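Local structure of spondin-1 (Homo sapiens, 2ZOU) at residues L26-D31 against T39-T44; T57-R62 against P92-E97; A74-I79 against F109-P114. The protein is a secreted extracellular-matrix glycoprotein that probably acts in cell adhesion, here represented by its reeler domain, a beta-sandwich. All coordinates share one frame; numbering follows the deposited sequence.

Contact 1. Residues L26-D31 against T39-T44; sequences LRVEGD and TSYRVT
Three backbone hydrogen bonds tie 26-31 to 39-44 as antiparallel strands. Arg27 and Thr44 form a hydrogen-bonded pair, each N-H reaching the other's carbonyl, with Arg27 N to Thr44 O at 2.9 Å and Thr44 N to Arg27 O at 2.9 Å; both bonds lie in the carbonyl planes. Beyond the non-hydrogen-bonded pair Val28-Val43, Glu29 N meets Arg42 O at 2.9 Å, nearly along the C=O axis. The other half of this pair is bridged by a water, which donates to Glu29 O and accepts from Arg42 N, just where a type II turn from Val28 to Asp31 carries the chain away. Gly30 sits in that turn at phi 89°, psi -4°, angles that favour glycine. Arg27, its chain bent at chi3 (62°), curls back so that NH2 forms a salt bridge with Asp31 OD1 at 2.8 Å. Glu29 and Arg42 run side by side, their charged planes nearly parallel, but Glu29 OE1 stands 3.9 Å from Arg42 NE and well out of the guanidinium plane, a long pairing of charges alone; Arg42 NH1 is hydrogen-bonded to Gln107. Leu26 CD1 touches Val43 CG1 at 3.6 Å, and Tyr41 CB adds to this packing, 3.7 Å from Val28 CG1. This hairpin of the sandwich thus pairs buried Leu26, Val28 and Val43, packed on Leu122, with charged outer side chains whose ion pair across the strands is probably weak.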
loop_
_atom_site.group_PDB
_atom_site.type_symbol
_atom_site.label_atom_id
_atom_site.label_comp_id
_atom_site.label_asym_id
_atom_site.label_seq_id
_atom_site.Cartn_x
_atom_site.Cartn_y
_atom_site.Cartn_z
ATOM N N LEU A 26 3.211 -3.653 -6.439
ATOM C CA LEU A 26 3.207 -3.640 -4.981
ATOM C C LEU A 26 3.509 -5.056 -4.520
ATOM O O LEU A 26 2.813 -6.003 -4.907
ATOM C CB LEU A 26 1.831 -3.214 -4.474
ATOM C CG LEU A 26 1.722 -3.016 -2.953
ATOM C CD1 LEU A 26 2.580 -1.848 -2.486
ATOM C CD2 LEU A 26 0.290 -2.764 -2.577
ATOM N N ARG A 27 4.583 -5.215 -3.760
ATOM C CA ARG A 27 5.031 -6.534 -3.343
ATOM C C ARG A 27 5.292 -6.532 -1.862
ATOM O O ARG A 27 5.443 -5.490 -1.248
ATOM C CB ARG A 27 6.298 -6.941 -4.080
ATOM C CG ARG A 27 6.119 -6.963 -5.582
ATOM C CD ARG A 27 7.093 -7.874 -6.263
ATOM N NE ARG A 27 6.926 -9.265 -5.849
ATOM C CZ ARG A 27 7.480 -10.296 -6.476
ATOM N NH1 ARG A 27 8.226 -10.097 -7.557
ATOM N NH2 ARG A 27 7.281 -11.525 -6.028
ATOM N N VAL A 28 5.335 -7.724 -1.290
ATOM C CA VAL A 28 5.810 -7.895 0.067
ATOM C C VAL A 28 7.050 -8.782 -0.021
ATOM O O VAL A 28 7.002 -9.894 -0.590
ATOM C CB VAL A 28 4.750 -8.551 0.943
ATOM C CG1 VAL A 28 5.296 -8.746 2.357
ATOM C CG2 VAL A 28 3.505 -7.647 0.979
ATOM N N GLU A 29 8.172 -8.285 0.503
ATOM C CA GLU A 29 9.423 -9.033 0.443
ATOM C C GLU A 29 9.259 -10.401 1.100
ATOM O O GLU A 29 8.669 -10.504 2.187
ATOM C CB GLU A 29 10.560 -8.259 1.116
ATOM C CG GLU A 29 11.041 -7.053 0.311
ATOM C CD GLU A 29 12.333 -6.435 0.847
ATOM O OE1 GLU A 29 12.796 -6.834 1.945
ATOM O OE2 GLU A 29 12.896 -5.562 0.152
ATOM N N GLY A 30 9.779 -11.433 0.439
ATOM C CA GLY A 30 9.653 -12.801 0.917
ATOM C C GLY A 30 8.392 -13.488 0.413
ATOM O O GLY A 30 8.198 -14.660 0.706
ATOM N N ASP A 31 7.537 -12.753 -0.323
ATOM C CA ASP A 31 6.333 -13.359 -0.935
ATOM C C ASP A 31 5.541 -14.260 0.033
ATOM O O ASP A 31 5.335 -15.452 -0.226
ATOM C CB ASP A 31 6.732 -14.151 -2.186
ATOM C CG ASP A 31 7.362 -13.278 -3.254
ATOM O OD1 ASP A 31 7.111 -12.053 -3.274
ATOM O OD2 ASP A 31 8.130 -13.833 -4.075
ATOM N N THR A 39 3.707 -9.875 13.020
ATOM C CA THR A 39 4.887 -9.901 12.179
ATOM C C THR A 39 4.980 -8.618 11.349
ATOM O O THR A 39 3.970 -8.144 10.805
ATOM C CB THR A 39 4.884 -11.146 11.289
ATOM O OG1 THR A 39 5.083 -12.300 12.112
ATOM C CG2 THR A 39 6.001 -11.081 10.256
ATOM N N SER A 40 6.191 -8.071 11.263
ATOM C CA SER A 40 6.500 -6.936 10.406
ATOM C C SER A 40 6.902 -7.426 9.012
ATOM O O SER A 40 7.817 -8.257 8.874
ATOM C CB SER A 40 7.632 -6.095 10.991
ATOM O OG SER A 40 7.261 -5.502 12.220
ATOM N N TYR A 41 6.219 -6.905 7.997
ATOM C CA TYR A 41 6.512 -7.207 6.595
ATOM C C TYR A 41 7.021 -5.973 5.890
ATOM O O TYR A 41 6.565 -4.857 6.171
ATOM C CB TYR A 41 5.240 -7.712 5.892
ATOM C CG TYR A 41 4.755 -9.012 6.475
ATOM C CD1 TYR A 41 5.269 -10.224 6.032
ATOM C CD2 TYR A 41 3.810 -9.024 7.504
ATOM C CE1 TYR A 41 4.845 -11.420 6.580
ATOM C CE2 TYR A 41 3.388 -10.212 8.082
ATOM C CZ TYR A 41 3.885 -11.414 7.597
ATOM O OH TYR A 41 3.458 -12.575 8.205
ATOM N N ARG A 42 7.977 -6.153 4.986
ATOM C CA ARG A 42 8.459 -5.006 4.215
ATOM C C ARG A 42 7.713 -4.938 2.884
ATOM O O ARG A 42 7.838 -5.816 2.025
ATOM C CB ARG A 42 9.984 -5.041 4.016
ATOM C CG ARG A 42 10.516 -3.713 3.469
ATOM C CD ARG A 42 12.023 -3.720 3.275
ATOM N NE ARG A 42 12.752 -3.922 4.521
ATOM C CZ ARG A 42 13.687 -3.106 4.996
ATOM N NH1 ARG A 42 14.029 -2.006 4.326
ATOM N NH2 ARG A 42 14.289 -3.417 6.138
ATOM N N VAL A 43 6.881 -3.911 2.764
ATOM C CA VAL A 43 6.061 -3.673 1.585
ATOM C C VAL A 43 6.830 -2.740 0.647
ATOM O O VAL A 43 7.361 -1.717 1.080
ATOM C CB VAL A 43 4.688 -3.061 1.950
ATOM C CG1 VAL A 43 3.836 -2.834 0.690
ATOM C CG2 VAL A 43 3.954 -3.979 2.922
ATOM N N THR A 44 6.880 -3.087 -0.636
ATOM C CA THR A 44 7.602 -2.276 -1.605
ATOM C C THR A 44 6.695 -1.892 -2.758
ATOM O O THR A 44 5.827 -2.673 -3.190
ATOM C CB THR A 44 8.828 -3.021 -2.147
ATOM O OG1 THR A 44 8.398 -4.166 -2.869
ATOM C CG2 THR A 44 9.745 -3.457 -1.015
HETATM O O HOH W 1 9.039 -8.743 4.439
#

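Contact 2. Residues T57-R62 against P92-E97. With EDO (1,2-ethanediol), chain D.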
loop_
_atom_site.group_PDB
_atom_site.type_symbol
_atom_site.label_atom_id
_atom_site.label_comp_id
_atom_site.label_asym_id
_atom_site.label_seq_id
_atom_site.Cartn_x
_atom_site.Cartn_y
_atom_site.Cartn_z
ATOM N N THR A 57 0.005 6.649 -3.098
ATOM C CA THR A 57 -0.762 6.444 -1.880
ATOM C C THR A 57 -0.851 4.955 -1.637
ATOM O O THR A 57 -1.136 4.193 -2.553
ATOM C CB THR A 57 -2.183 6.999 -2.000
ATOM O OG1 THR A 57 -2.130 8.374 -2.399
ATOM C CG2 THR A 57 -2.894 6.903 -0.652
ATOM N N LEU A 58 -0.637 4.554 -0.394
ATOM C CA LEU A 58 -0.623 3.161 -0.018
ATOM C C LEU A 58 -1.490 2.936 1.221
ATOM O O LEU A 58 -1.313 3.633 2.228
ATOM C CB LEU A 58 0.826 2.724 0.245
ATOM C CG LEU A 58 1.041 1.381 0.932
ATOM C CD1 LEU A 58 0.528 0.256 0.070
ATOM C CD2 LEU A 58 2.499 1.169 1.282
ATOM N N ILE A 59 -2.415 1.968 1.138
ATOM C CA ILE A 59 -3.312 1.628 2.265
ATOM C C ILE A 59 -3.407 0.122 2.466
ATOM O O ILE A 59 -2.996 -0.656 1.606
ATOM C CB ILE A 59 -4.729 2.253 2.085
ATOM C CG1 ILE A 59 -5.374 1.749 0.790
ATOM C CG2 ILE A 59 -4.629 3.777 2.138
ATOM C CD1 ILE A 59 -6.789 2.275 0.565
ATOM N N ALA A 60 -3.912 -0.283 3.633
ATOM C CA ALA A 60 -4.189 -1.685 3.927
ATOM C C ALA A 60 -5.608 -1.764 4.471
ATOM O O ALA A 60 -5.888 -1.179 5.516
ATOM C CB ALA A 60 -3.210 -2.201 4.960
ATOM N N LEU A 61 -6.482 -2.481 3.769
ATOM C CA LEU A 61 -7.914 -2.531 4.098
ATOM C C LEU A 61 -8.361 -3.933 4.408
ATOM O O LEU A 61 -7.938 -4.888 3.755
ATOM C CB LEU A 61 -8.744 -2.028 2.919
ATOM C CG LEU A 61 -8.522 -0.583 2.483
ATOM C CD1 LEU A 61 -9.477 -0.236 1.332
ATOM C CD2 LEU A 61 -8.730 0.373 3.662
ATOM N N ARG A 62 -9.276 -4.075 5.366
ATOM C CA ARG A 62 -9.999 -5.314 5.482
ATOM C C ARG A 62 -10.699 -5.534 4.151
ATOM O O ARG A 62 -11.225 -4.582 3.560
ATOM C CB ARG A 62 -11.024 -5.201 6.612
ATOM C CG ARG A 62 -10.368 -5.086 7.985
ATOM C CD ARG A 62 -11.399 -5.324 9.068
ATOM N NE ARG A 62 -10.873 -5.052 10.400
ATOM C CZ ARG A 62 -11.288 -5.676 11.501
ATOM N NH1 ARG A 62 -12.213 -6.624 11.425
ATOM N NH2 ARG A 62 -10.766 -5.364 12.679
ATOM N N PRO A 92 -4.572 9.709 8.014
ATOM C CA PRO A 92 -3.406 9.331 8.822
ATOM C C PRO A 92 -3.040 7.854 8.768
ATOM O O PRO A 92 -1.972 7.467 9.259
ATOM C CB PRO A 92 -3.831 9.720 10.240
ATOM C CG PRO A 92 -5.327 9.645 10.217
ATOM C CD PRO A 92 -5.698 10.161 8.863
ATOM N N VAL A 93 -3.927 7.055 8.177
ATOM C CA VAL A 93 -3.732 5.617 7.992
ATOM C C VAL A 93 -3.135 5.286 6.615
ATOM O O VAL A 93 -2.850 4.127 6.336
ATOM C CB VAL A 93 -5.071 4.832 8.196
ATOM C CG1 VAL A 93 -5.423 4.760 9.694
ATOM C CG2 VAL A 93 -6.216 5.434 7.375
ATOM N N ALA A 94 -2.955 6.306 5.777
ATOM C CA ALA A 94 -2.392 6.142 4.435
ATOM C C ALA A 94 -0.942 6.632 4.373
ATOM O O ALA A 94 -0.600 7.664 4.967
ATOM C CB ALA A 94 -3.252 6.889 3.407
ATOM N N VAL A 95 -0.099 5.870 3.666
ATOM C CA VAL A 95 1.284 6.269 3.393
ATOM C C VAL A 95 1.342 6.997 2.051
ATOM O O VAL A 95 0.697 6.588 1.085
ATOM C CB VAL A 95 2.253 5.032 3.383
ATOM C CG1 VAL A 95 3.686 5.489 3.248
ATOM C CG2 VAL A 95 2.104 4.223 4.678
ATOM N N THR A 96 2.118 8.068 1.979
ATOM C CA THR A 96 2.242 8.856 0.757
ATOM C C THR A 96 3.686 9.393 0.632
ATOM O O THR A 96 4.504 9.164 1.528
ATOM C CB THR A 96 1.173 9.979 0.705
ATOM O OG1 THR A 96 1.093 10.528 -0.612
ATOM C CG2 THR A 96 1.480 11.086 1.722
ATOM N N GLU A 97 4.007 10.059 -0.476
ATOM C CA GLU A 97 5.343 10.624 -0.681
ATOM C C GLU A 97 5.590 11.844 0.211
ATOM O O GLU A 97 4.659 12.585 0.537
ATOM C CB GLU A 97 5.603 10.930 -2.175
ATOM C CG GLU A 97 4.990 12.220 -2.766
ATOM C CD GLU A 97 3.466 12.229 -2.899
ATOM O OE1 GLU A 97 2.819 11.162 -2.911
ATOM O OE2 GLU A 97 2.895 13.347 -2.997
HETATM C C1 EDO D . -2.343 9.480 -6.961
HETATM O O1 EDO D . -3.497 8.781 -6.482
HETATM C C2 EDO D . -1.116 9.024 -6.183
HETATM O O2 EDO D . -1.315 9.247 -4.778
#
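Two backbone hydrogen bonds join the strands, both within the pair Leu58-Val95: Leu58 N donates to Val95 O at 2.8 Å and Val95 N to Leu58 O at 2.9 Å. Each lies in its carbonyl plane, and the first is the more bent, at 148°. CA-H groups add to the ladder, with Thr57 CA 3.3 Å from Val95 O. The ladder is short, as the chain turns a corner at 92-94 before entering strand 95-97, which lies between 55-62 and 85-88 in one sheet of the reeler beta-sandwich. Apolar contacts fall on both faces. Leu58 and Val95 meet through their CB atoms, 4.1 Å apart, on the face turned to the other sheet, where both also touch Phe77. On the other face the CG2 branch of Ile59, anti to the carbonyl carbon, lies against Ala94 CB at 3.6 Å, and Thr57 CG2 lies 4.1 Å from Ala94 CB. Polar side-chain bonds gather near Thr57. Its OG1, anti to the carbonyl carbon (chi1 -54°), is hydrogen-bonded to O2 of a 1,2-ethanediol at 2.7 Å; the diol, probably from the crystallisation liquor, is also bound by Ser125. An alanine here would remove OG1 and CG2, and would probably leave the diol without this hydrogen bond and thin the packing over Ala94. Thr96 OG1 is hydrogen-bonded to Phe56 O.

Contact 3. Residues A74-I79 against F109-P114; sequences AGTFQI and FWIAPP
Trp110 and Phe77 face the sandwich interior from a non-hydrogen-bonded antiparallel pair, and their rings cross obliquely, planes at 54° and the Phe77 centroid 4.9 Å from that of the indole five-membered ring. Trp110 CD1 sits over one face of the Phe77 ring, toward its rim, 3.7 Å from CE1. With CG anti to the backbone N (chi1 179°), the indole swings along the sheet toward 74-75, where NE1 donates to Ala74 O at 3.0 Å. The oxygen lies in the ring plane, although the donor stands above the carbonyl plane; this nearly straight bond satisfies the indole N-H and probably fixes the ring's rotation. Gly75 passes beside NE1 at positive phi, and any CB there would clash with NE1 and with Ile111 O. Pro113 closes this end, its CB 3.8 Å from Gly75 N. On the other face Gln78 and Phe109 extend alongside each other, amide and ring planes 51° apart, Gln78 OE1 4.0 Å from Phe109 CD2. Two hydrogen-bonded pairs, Thr76-Ile111 and Gln78-Phe109, flank the aromatic pair; Ile111 N to Thr76 O is 2.8 Å. Strand 76-79 is outermost in the four-stranded sheet, and 105-111 lies between it and 40-47, where Trp110 touches Val43. Across the sandwich Phe77 packs on Ala60 of strand 55-62 and on Phe87 of strand 85-88.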
loop_
_atom_site.group_PDB
_atom_site.type_symbol
_atom_site.label_atom_id
_atom_site.label_comp_id
_atom_site.label_asym_id
_atom_site.label_seq_id
_atom_site.Cartn_x
_atom_site.Cartn_y
_atom_site.Cartn_z
ATOM N N ALA A 74 -6.450 -1.900 8.256
ATOM C CA ALA A 74 -5.923 -3.044 8.988
ATOM C C ALA A 74 -4.410 -2.933 9.174
ATOM O O ALA A 74 -3.693 -2.498 8.262
ATOM C CB ALA A 74 -6.249 -4.314 8.230
ATOM N N GLY A 75 -3.940 -3.315 10.355
ATOM C CA GLY A 75 -2.508 -3.322 10.651
ATOM C C GLY A 75 -1.977 -1.925 10.884
ATOM O O GLY A 75 -2.750 -0.962 10.963
ATOM N N THR A 76 -0.652 -1.827 10.967
ATOM C CA THR A 76 0.042 -0.592 11.288
ATOM C C THR A 76 1.225 -0.440 10.335
ATOM O O THR A 76 2.112 -1.292 10.281
ATOM C CB THR A 76 0.583 -0.641 12.744
ATOM O OG1 THR A 76 -0.521 -0.608 13.637
ATOM C CG2 THR A 76 1.524 0.540 13.065
ATOM N N PHE A 77 1.235 0.638 9.566
ATOM C CA PHE A 77 2.423 0.980 8.812
ATOM C C PHE A 77 3.474 1.639 9.695
ATOM O O PHE A 77 3.151 2.360 10.644
ATOM C CB PHE A 77 2.095 1.896 7.647
ATOM C CG PHE A 77 1.316 1.235 6.561
ATOM C CD1 PHE A 77 1.927 0.351 5.665
ATOM C CD2 PHE A 77 -0.036 1.522 6.402
ATOM C CE1 PHE A 77 1.195 -0.250 4.627
ATOM C CE2 PHE A 77 -0.774 0.926 5.374
ATOM C CZ PHE A 77 -0.170 0.047 4.489
ATOM N N GLN A 78 4.738 1.396 9.358
ATOM C CA GLN A 78 5.867 2.043 10.006
ATOM C C GLN A 78 6.843 2.578 8.958
ATOM O O GLN A 78 7.294 1.835 8.087
ATOM C CB GLN A 78 6.577 1.081 10.945
ATOM C CG GLN A 78 7.732 1.738 11.702
ATOM C CD GLN A 78 8.456 0.792 12.621
ATOM O OE1 GLN A 78 8.297 -0.418 12.535
ATOM N NE2 GLN A 78 9.265 1.346 13.511
ATOM N N ILE A 79 7.143 3.868 9.034
ATOM C CA ILE A 79 8.022 4.521 8.084
ATOM C C ILE A 79 9.449 3.986 8.240
ATOM O O ILE A 79 9.962 3.839 9.350
ATOM C CB ILE A 79 7.993 6.067 8.279
ATOM C CG1 ILE A 79 6.569 6.610 8.071
ATOM C CG2 ILE A 79 9.025 6.783 7.392
ATOM C CD1 ILE A 79 5.977 6.406 6.682
ATOM N N PHE A 109 7.343 -0.607 6.382
ATOM C CA PHE A 109 6.894 -1.796 7.090
ATOM C C PHE A 109 5.388 -1.759 7.256
ATOM O O PHE A 109 4.803 -0.691 7.460
ATOM C CB PHE A 109 7.525 -1.895 8.477
ATOM C CG PHE A 109 8.979 -2.262 8.466
ATOM C CD1 PHE A 109 9.403 -3.466 7.885
ATOM C CD2 PHE A 109 9.932 -1.419 9.050
ATOM C CE1 PHE A 109 10.751 -3.809 7.871
ATOM C CE2 PHE A 109 11.288 -1.779 9.047
ATOM C CZ PHE A 109 11.680 -2.968 8.451
ATOM N N TRP A 110 4.794 -2.947 7.211
ATOM C CA TRP A 110 3.406 -3.167 7.590
ATOM C C TRP A 110 3.397 -4.258 8.644
ATOM O O TRP A 110 3.875 -5.365 8.393
ATOM C CB TRP A 110 2.561 -3.546 6.392
ATOM C CG TRP A 110 1.128 -3.804 6.740
ATOM C CD1 TRP A 110 0.183 -2.874 7.043
ATOM C CD2 TRP A 110 0.481 -5.075 6.796
ATOM N NE1 TRP A 110 -1.024 -3.486 7.295
ATOM C CE2 TRP A 110 -0.869 -4.842 7.147
ATOM C CE3 TRP A 110 0.913 -6.392 6.581
ATOM C CZ2 TRP A 110 -1.793 -5.884 7.284
ATOM C CZ3 TRP A 110 -0.004 -7.423 6.723
ATOM C CH2 TRP A 110 -1.347 -7.160 7.055
ATOM N N ILE A 111 2.865 -3.935 9.815
ATOM C CA ILE A 111 2.804 -4.859 10.930
ATOM C C ILE A 111 1.421 -5.485 10.945
ATOM O O ILE A 111 0.416 -4.771 11.041
ATOM C CB ILE A 111 3.084 -4.151 12.262
ATOM C CG1 ILE A 111 4.423 -3.412 12.190
ATOM C CG2 ILE A 111 3.032 -5.188 13.421
ATOM C CD1 ILE A 111 4.724 -2.504 13.395
ATOM N N ALA A 112 1.365 -6.815 10.817
ATOM C CA ALA A 112 0.110 -7.514 10.599
ATOM C C ALA A 112 -0.802 -7.455 11.822
ATOM O O ALA A 112 -0.335 -7.490 12.963
ATOM C CB ALA A 112 0.357 -8.966 10.191
ATOM N N PRO A 113 -2.118 -7.384 11.573
ATOM C CA PRO A 113 -3.102 -7.208 12.649
ATOM C C PRO A 113 -3.395 -8.491 13.447
ATOM O O PRO A 113 -2.957 -9.568 13.053
ATOM C CB PRO A 113 -4.350 -6.774 11.880
ATOM C CG PRO A 113 -4.230 -7.502 10.572
ATOM C CD PRO A 113 -2.758 -7.436 10.238
ATOM N N PRO A 114 -4.122 -8.374 14.575
ATOM C CA PRO A 114 -4.489 -9.533 15.389
ATOM C C PRO A 114 -5.282 -10.615 14.651
ATOM O O PRO A 114 -6.003 -10.329 13.682
ATOM C CB PRO A 114 -5.389 -8.923 16.470
ATOM C CG PRO A 114 -4.925 -7.529 16.597
ATOM C CD PRO A 114 -4.581 -7.114 15.190
#

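Overall arrangement
Contacts 1 and 3 lie in one sheet, on opposite sides of it, and are joined by the neighbouring strands 40-47 and 105-111; contact 2 belongs to the facing sheet and lies nearest the centre of the chain. The inward faces of all three meet in the sandwich core: Leu58 of contact 2 packs on Leu26 and Val43 of contact 1, while Val95 and Ala60 reach Phe77 and Trp110 of contact 3. Contact 1 is aliphatic inside and charged outside; contact 3 has an aromatic interior, with Thr76 and Gln78 outside; contact 2 is small and aliphatic inside, with hydroxyls on the other face. Along the chain contacts 2 and 3 alternate, and a probable hydrogen bond from Ala74 N to Ala60 O links them.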